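Side-chain contacts in putative peptidase (Chlamydophila abortus, PDB 3CE2), which is a putative zinc-dependent oligopeptidase of the M3B family that probably degrades a variety of small bioactive peptides: residues 264-269 and 485-490; 279-284 and 474-479. One frame throughout, in Å; residues are numbered along the deposited sequence.

Overall arrangement
Contacts 1 and 2 share one long helix, 451-487, and their centres lie 14 Å apart. Along the chain come 264-269, 279-284, 474-479 and 485-490, so the outer pair forms contact 1 and the inner pair contact 2. The successive helices 266-271 and 278-289 thus meet the long helix in reverse order, the first near its C-terminal end and the second further back. They also touch each other, Leu267 CD1 lying 3.5 Å from Tyr281 CD1. All four segments belong to the M3 peptidase region, whose HExxH zinc-binding helix, 394-416, lies in sequence between 279-284 and 474-479; the two contacts thus bring together chain from before and after that helix.

Contact 1 (264-269 and 485-490); sequences NSCLQA and AAEHGV. With ZN (zinc ion), chain B.
With CG beside its backbone N (chi1 -82°) and the chain bent at chi2, Glu487 sends its carboxylate across to the start of helix 266-271, where SG of Cys266, beside its own backbone N, lies near Glu487 OE2. This oxygen accepts a nearly straight hydrogen bond from Cys266 N, 3.0 Å long with an N-H...O angle of 166°. The donor comes from above the carboxylate plane, 42° out of it. A water also donates to Glu487 OE2 at 2.7 Å and accepts a weak bond from Leu267 N, so the same oxygen is bonded to one amide of the first turn and weakly linked to a second through the water. The helix end would probably stabilise the negative charge there.

Ser265, at the N-cap, lies alongside: its CB is 3.6 Å from Glu487 OE2, while its OG turns back to its own helix and accepts a weak capping bond from Gln268 N. Glu487 thus adds a carboxylate from another helix beside the serine cap.

The next residue, His488, binds a zinc ion through NE2 at 2.0 Å together with His484 and a water, a site separate from the HExxH zinc. Around the contact, Cys266 packs on Val255 and Ala258 of helix 240-260 and on His483 of helix 451-487, while Ala486 rests on Ile251 and Gln252, so helix 240-260 packs against both segments.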
loop_
_atom_site.group_PDB
_atom_site.type_symbol
_atom_site.label_atom_id
_atom_site.label_comp_id
_atom_site.label_asym_id
_atom_site.label_seq_id
_atom_site.Cartn_x
_atom_site.Cartn_y
_atom_site.Cartn_z
ATOM N N ASN A 264 18.799 -16.759 -7.031
ATOM C CA ASN A 264 19.789 -16.305 -7.997
ATOM C C ASN A 264 20.002 -14.803 -8.051
ATOM O O ASN A 264 20.785 -14.315 -8.871
ATOM C CB ASN A 264 19.389 -16.772 -9.399
ATOM C CG ASN A 264 19.574 -18.261 -9.586
ATOM O OD1 ASN A 264 20.614 -18.824 -9.225
ATOM N ND2 ASN A 264 18.565 -18.913 -10.153
ATOM N N SER A 265 19.281 -14.068 -7.211
ATOM C CA SER A 265 19.377 -12.613 -7.160
ATOM C C SER A 265 18.393 -12.162 -6.103
ATOM O O SER A 265 17.545 -12.948 -5.691
ATOM C CB SER A 265 18.992 -12.003 -8.495
ATOM O OG SER A 265 17.618 -12.226 -8.714
ATOM N N CYS A 266 18.492 -10.904 -5.673
ATOM C CA CYS A 266 17.660 -10.411 -4.572
ATOM C C CYS A 266 16.248 -10.182 -5.043
ATOM O O CYS A 266 15.294 -10.415 -4.291
ATOM C CB CYS A 266 18.230 -9.118 -4.003
ATOM S SG CYS A 266 19.937 -9.291 -3.508
ATOM N N LEU A 267 16.131 -9.723 -6.291
ATOM C CA LEU A 267 14.843 -9.578 -6.946
ATOM C C LEU A 267 14.035 -10.871 -6.867
ATOM O O LEU A 267 12.868 -10.848 -6.457
ATOM C CB LEU A 267 15.020 -9.156 -8.401
ATOM C CG LEU A 267 13.722 -8.936 -9.193
ATOM C CD1 LEU A 267 12.896 -7.731 -8.698
ATOM C CD2 LEU A 267 14.063 -8.769 -10.645
ATOM N N GLN A 268 14.649 -11.997 -7.232
ATOM C CA GLN A 268 13.927 -13.289 -7.220
ATOM C C GLN A 268 13.561 -13.643 -5.813
ATOM O O GLN A 268 12.500 -14.204 -5.576
ATOM C CB GLN A 268 14.740 -14.433 -7.827
ATOM C CG GLN A 268 14.939 -14.318 -9.339
ATOM C CD GLN A 268 15.539 -15.576 -9.982
ATOM O OE1 GLN A 268 16.404 -16.241 -9.401
ATOM N NE2 GLN A 268 15.081 -15.895 -11.196
ATOM N N ALA A 269 14.443 -13.306 -4.878
ATOM C CA ALA A 269 14.161 -13.540 -3.464
ATOM C C ALA A 269 12.908 -12.799 -3.025
ATOM O O ALA A 269 12.082 -13.341 -2.310
ATOM C CB ALA A 269 15.360 -13.149 -2.583
ATOM N N ALA A 485 24.494 -4.534 -9.288
ATOM C CA ALA A 485 25.860 -4.130 -8.996
ATOM C C ALA A 485 26.420 -4.840 -7.747
ATOM O O ALA A 485 27.477 -5.484 -7.795
ATOM C CB ALA A 485 25.924 -2.630 -8.829
ATOM N N ALA A 486 25.718 -4.751 -6.627
ATOM C CA ALA A 486 26.219 -5.424 -5.438
ATOM C C ALA A 486 26.446 -6.926 -5.706
ATOM O O ALA A 486 27.528 -7.460 -5.459
ATOM C CB ALA A 486 25.283 -5.213 -4.252
ATOM N N GLU A 487 25.428 -7.608 -6.219
ATOM C CA GLU A 487 25.547 -9.036 -6.509
ATOM C C GLU A 487 26.878 -9.363 -7.194
ATOM O O GLU A 487 27.519 -10.347 -6.833
ATOM C CB GLU A 487 24.369 -9.525 -7.362
ATOM C CG GLU A 487 23.109 -9.844 -6.587
ATOM C CD GLU A 487 21.857 -9.578 -7.406
ATOM O OE1 GLU A 487 21.951 -9.585 -8.650
ATOM O OE2 GLU A 487 20.782 -9.343 -6.812
ATOM N N HIS A 488 27.285 -8.538 -8.169
ATOM C CA HIS A 488 28.584 -8.697 -8.848
ATOM C C HIS A 488 29.749 -8.143 -8.047
ATOM O O HIS A 488 30.789 -7.859 -8.636
ATOM C CB HIS A 488 28.621 -7.981 -10.206
ATOM C CG HIS A 488 27.764 -8.608 -11.261
ATOM N ND1 HIS A 488 27.229 -9.873 -11.135
ATOM C CD2 HIS A 488 27.375 -8.152 -12.477
ATOM C CE1 HIS A 488 26.529 -10.160 -12.218
ATOM N NE2 HIS A 488 26.602 -9.134 -13.047
ATOM N N GLY A 489 29.566 -7.938 -6.736
ATOM C CA GLY A 489 30.617 -7.410 -5.841
ATOM C C GLY A 489 31.026 -5.933 -5.953
ATOM O O GLY A 489 31.862 -5.476 -5.168
ATOM N N VAL A 490 30.474 -5.188 -6.924
ATOM C CA VAL A 490 30.718 -3.743 -7.043
ATOM C C VAL A 490 30.271 -3.042 -5.758
ATOM O O VAL A 490 29.173 -3.311 -5.254
ATOM C CB VAL A 490 29.960 -3.122 -8.243
ATOM C CG1 VAL A 490 30.196 -1.632 -8.327
ATOM C CG2 VAL A 490 30.378 -3.775 -9.537
HETATM ZN ZN ZN B . 25.212 -8.996 -14.475
HETATM O O HOH W 1 18.681 -8.381 -8.205
HETATM O O HOH W 2 24.402 -10.424 -13.004
#

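Contact 2 (279-284 and 474-479); sequences TVYTNL and LFASFE
The two helical segments come nearest at Tyr281 and Ala476, whose CA atoms are 8.4 Å apart. One long side chain bridges that gap. Tyr281 holds CG anti to its backbone N (chi1 -174°), and although CB does not itself point at the other helix, the ring carries the hydroxyl over to it. There Tyr281 OH donates a hydrogen bond to the backbone O of Ala476 at 2.8 Å. The hydroxyl meets this carbonyl from the flank, with a C=O...OH angle of 111° and a tilt of 33° from the carbonyl plane. Such a bent approach is compatible with the oxygen also serving the bonding pattern of its own helix. Relative to the tyrosine ring, the acceptor sits at the edge, near the ring plane.

The Ala476 methyl points toward the tyrosine and completes the contact: Ala476 CB lies 3.4 Å from Tyr281 OH and also touches Tyr281 CZ. With just a methyl group at this position, the ring end lies close against the helix backbone. Glu479, one turn further on, is a looser neighbour, since its OE1 is 4.3 Å from Tyr281 OH; its OE2 is instead hydrogen-bonded to Phe533 N, which satisfies that buried oxygen. The rings of Tyr536 and Phe533 meet that of Tyr281 with inclined planes, and Leu271 of helix 266-271 also packs on it.

This is buried helix-to-helix packing, pinned by a side-chain-to-backbone bond, in the mainly helical fold of an M3 peptidase; it joins helix 278-289 to the C-terminal half of helix 451-487.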
loop_
_atom_site.group_PDB
_atom_site.type_symbol
_atom_site.label_atom_id
_atom_site.label_comp_id
_atom_site.label_asym_id
_atom_site.label_seq_id
_atom_site.Cartn_x
_atom_site.Cartn_y
_atom_site.Cartn_z
ATOM N N THR A 279 10.423 -11.105 -15.083
ATOM C CA THR A 279 10.224 -10.380 -16.323
ATOM C C THR A 279 9.142 -9.325 -16.173
ATOM O O THR A 279 9.136 -8.320 -16.868
ATOM C CB THR A 279 9.920 -11.313 -17.498
ATOM O OG1 THR A 279 8.651 -11.949 -17.288
ATOM C CG2 THR A 279 11.018 -12.370 -17.620
ATOM N N VAL A 280 8.223 -9.536 -15.251
ATOM C CA VAL A 280 7.161 -8.565 -15.090
ATOM C C VAL A 280 7.778 -7.289 -14.522
ATOM O O VAL A 280 7.500 -6.170 -14.982
ATOM C CB VAL A 280 6.059 -9.098 -14.173
ATOM C CG1 VAL A 280 5.034 -8.028 -13.905
ATOM C CG2 VAL A 280 5.417 -10.326 -14.790
ATOM N N TYR A 281 8.652 -7.469 -13.540
ATOM C CA TYR A 281 9.304 -6.337 -12.912
ATOM C C TYR A 281 10.141 -5.658 -13.991
ATOM O O TYR A 281 10.000 -4.468 -14.297
ATOM C CB TYR A 281 10.154 -6.836 -11.746
ATOM C CG TYR A 281 10.791 -5.774 -10.888
ATOM C CD1 TYR A 281 10.329 -5.522 -9.604
ATOM C CD2 TYR A 281 11.895 -5.046 -11.350
ATOM C CE1 TYR A 281 10.939 -4.564 -8.799
ATOM C CE2 TYR A 281 12.512 -4.084 -10.564
ATOM C CZ TYR A 281 12.039 -3.842 -9.280
ATOM O OH TYR A 281 12.664 -2.877 -8.488
ATOM N N THR A 282 10.962 -6.470 -14.622
ATOM C CA THR A 282 11.843 -6.016 -15.656
ATOM C C THR A 282 11.168 -5.311 -16.844
ATOM O O THR A 282 11.654 -4.291 -17.301
ATOM C CB THR A 282 12.716 -7.179 -16.009
ATOM O OG1 THR A 282 13.904 -7.029 -15.232
ATOM C CG2 THR A 282 13.033 -7.266 -17.495
ATOM N N ASN A 283 10.026 -5.800 -17.314
ATOM C CA ASN A 283 9.394 -5.166 -18.463
ATOM C C ASN A 283 8.650 -3.922 -18.068
ATOM O O ASN A 283 8.470 -3.001 -18.870
ATOM C CB ASN A 283 8.463 -6.135 -19.197
ATOM C CG ASN A 283 9.218 -7.275 -19.844
ATOM O OD1 ASN A 283 10.363 -7.104 -20.293
ATOM N ND2 ASN A 283 8.605 -8.456 -19.864
ATOM N N LEU A 284 8.208 -3.889 -16.822
ATOM C CA LEU A 284 7.560 -2.702 -16.329
ATOM C C LEU A 284 8.553 -1.558 -16.468
ATOM O O LEU A 284 8.237 -0.506 -17.029
ATOM C CB LEU A 284 7.147 -2.894 -14.881
ATOM C CG LEU A 284 6.641 -1.609 -14.238
ATOM C CD1 LEU A 284 5.231 -1.278 -14.735
ATOM C CD2 LEU A 284 6.722 -1.748 -12.703
ATOM N N LEU A 474 10.962 4.728 -11.497
ATOM C CA LEU A 474 12.326 5.202 -11.353
ATOM C C LEU A 474 12.967 4.539 -10.137
ATOM O O LEU A 474 14.001 3.875 -10.291
ATOM C CB LEU A 474 12.370 6.721 -11.253
ATOM C CG LEU A 474 13.706 7.425 -11.495
ATOM C CD1 LEU A 474 13.441 8.887 -11.536
ATOM C CD2 LEU A 474 14.681 7.130 -10.404
ATOM N N PHE A 475 12.350 4.677 -8.948
ATOM C CA PHE A 475 12.897 4.058 -7.729
ATOM C C PHE A 475 13.171 2.582 -8.036
ATOM O O PHE A 475 14.251 2.044 -7.701
ATOM C CB PHE A 475 12.004 4.188 -6.466
ATOM C CG PHE A 475 11.704 5.646 -5.993
ATOM C CD1 PHE A 475 12.499 6.740 -6.362
ATOM C CD2 PHE A 475 10.638 5.898 -5.097
ATOM C CE1 PHE A 475 12.220 8.053 -5.879
ATOM C CE2 PHE A 475 10.365 7.189 -4.620
ATOM C CZ PHE A 475 11.167 8.270 -5.019
ATOM N N ALA A 476 12.221 1.931 -8.705
ATOM C CA ALA A 476 12.354 0.486 -8.998
ATOM C C ALA A 476 13.575 0.125 -9.823
ATOM O O ALA A 476 14.259 -0.844 -9.493
ATOM C CB ALA A 476 11.119 -0.064 -9.638
ATOM N N SER A 477 13.881 0.874 -10.879
ATOM C CA SER A 477 15.089 0.522 -11.634
ATOM C C SER A 477 16.330 0.810 -10.822
ATOM O O SER A 477 17.313 0.036 -10.857
ATOM C CB SER A 477 15.183 1.221 -12.987
ATOM O OG SER A 477 14.512 2.440 -12.922
ATOM N N PHE A 478 16.286 1.921 -10.089
ATOM C CA PHE A 478 17.398 2.254 -9.226
ATOM C C PHE A 478 17.674 1.086 -8.294
ATOM O O PHE A 478 18.801 0.578 -8.215
ATOM C CB PHE A 478 17.125 3.509 -8.416
ATOM C CG PHE A 478 18.267 3.882 -7.544
ATOM C CD1 PHE A 478 19.524 4.066 -8.089
ATOM C CD2 PHE A 478 18.111 3.990 -6.165
ATOM C CE1 PHE A 478 20.598 4.388 -7.280
ATOM C CE2 PHE A 478 19.192 4.311 -5.345
ATOM C CZ PHE A 478 20.433 4.511 -5.906
ATOM N N GLU A 479 16.626 0.637 -7.611
ATOM C CA GLU A 479 16.760 -0.439 -6.649
ATOM C C GLU A 479 17.225 -1.715 -7.360
ATOM O O GLU A 479 17.943 -2.561 -6.809
ATOM C CB GLU A 479 15.430 -0.627 -5.908
ATOM C CG GLU A 479 15.410 -1.768 -4.938
ATOM C CD GLU A 479 14.125 -1.829 -4.086
ATOM O OE1 GLU A 479 13.063 -1.303 -4.513
ATOM O OE2 GLU A 479 14.185 -2.425 -2.973
#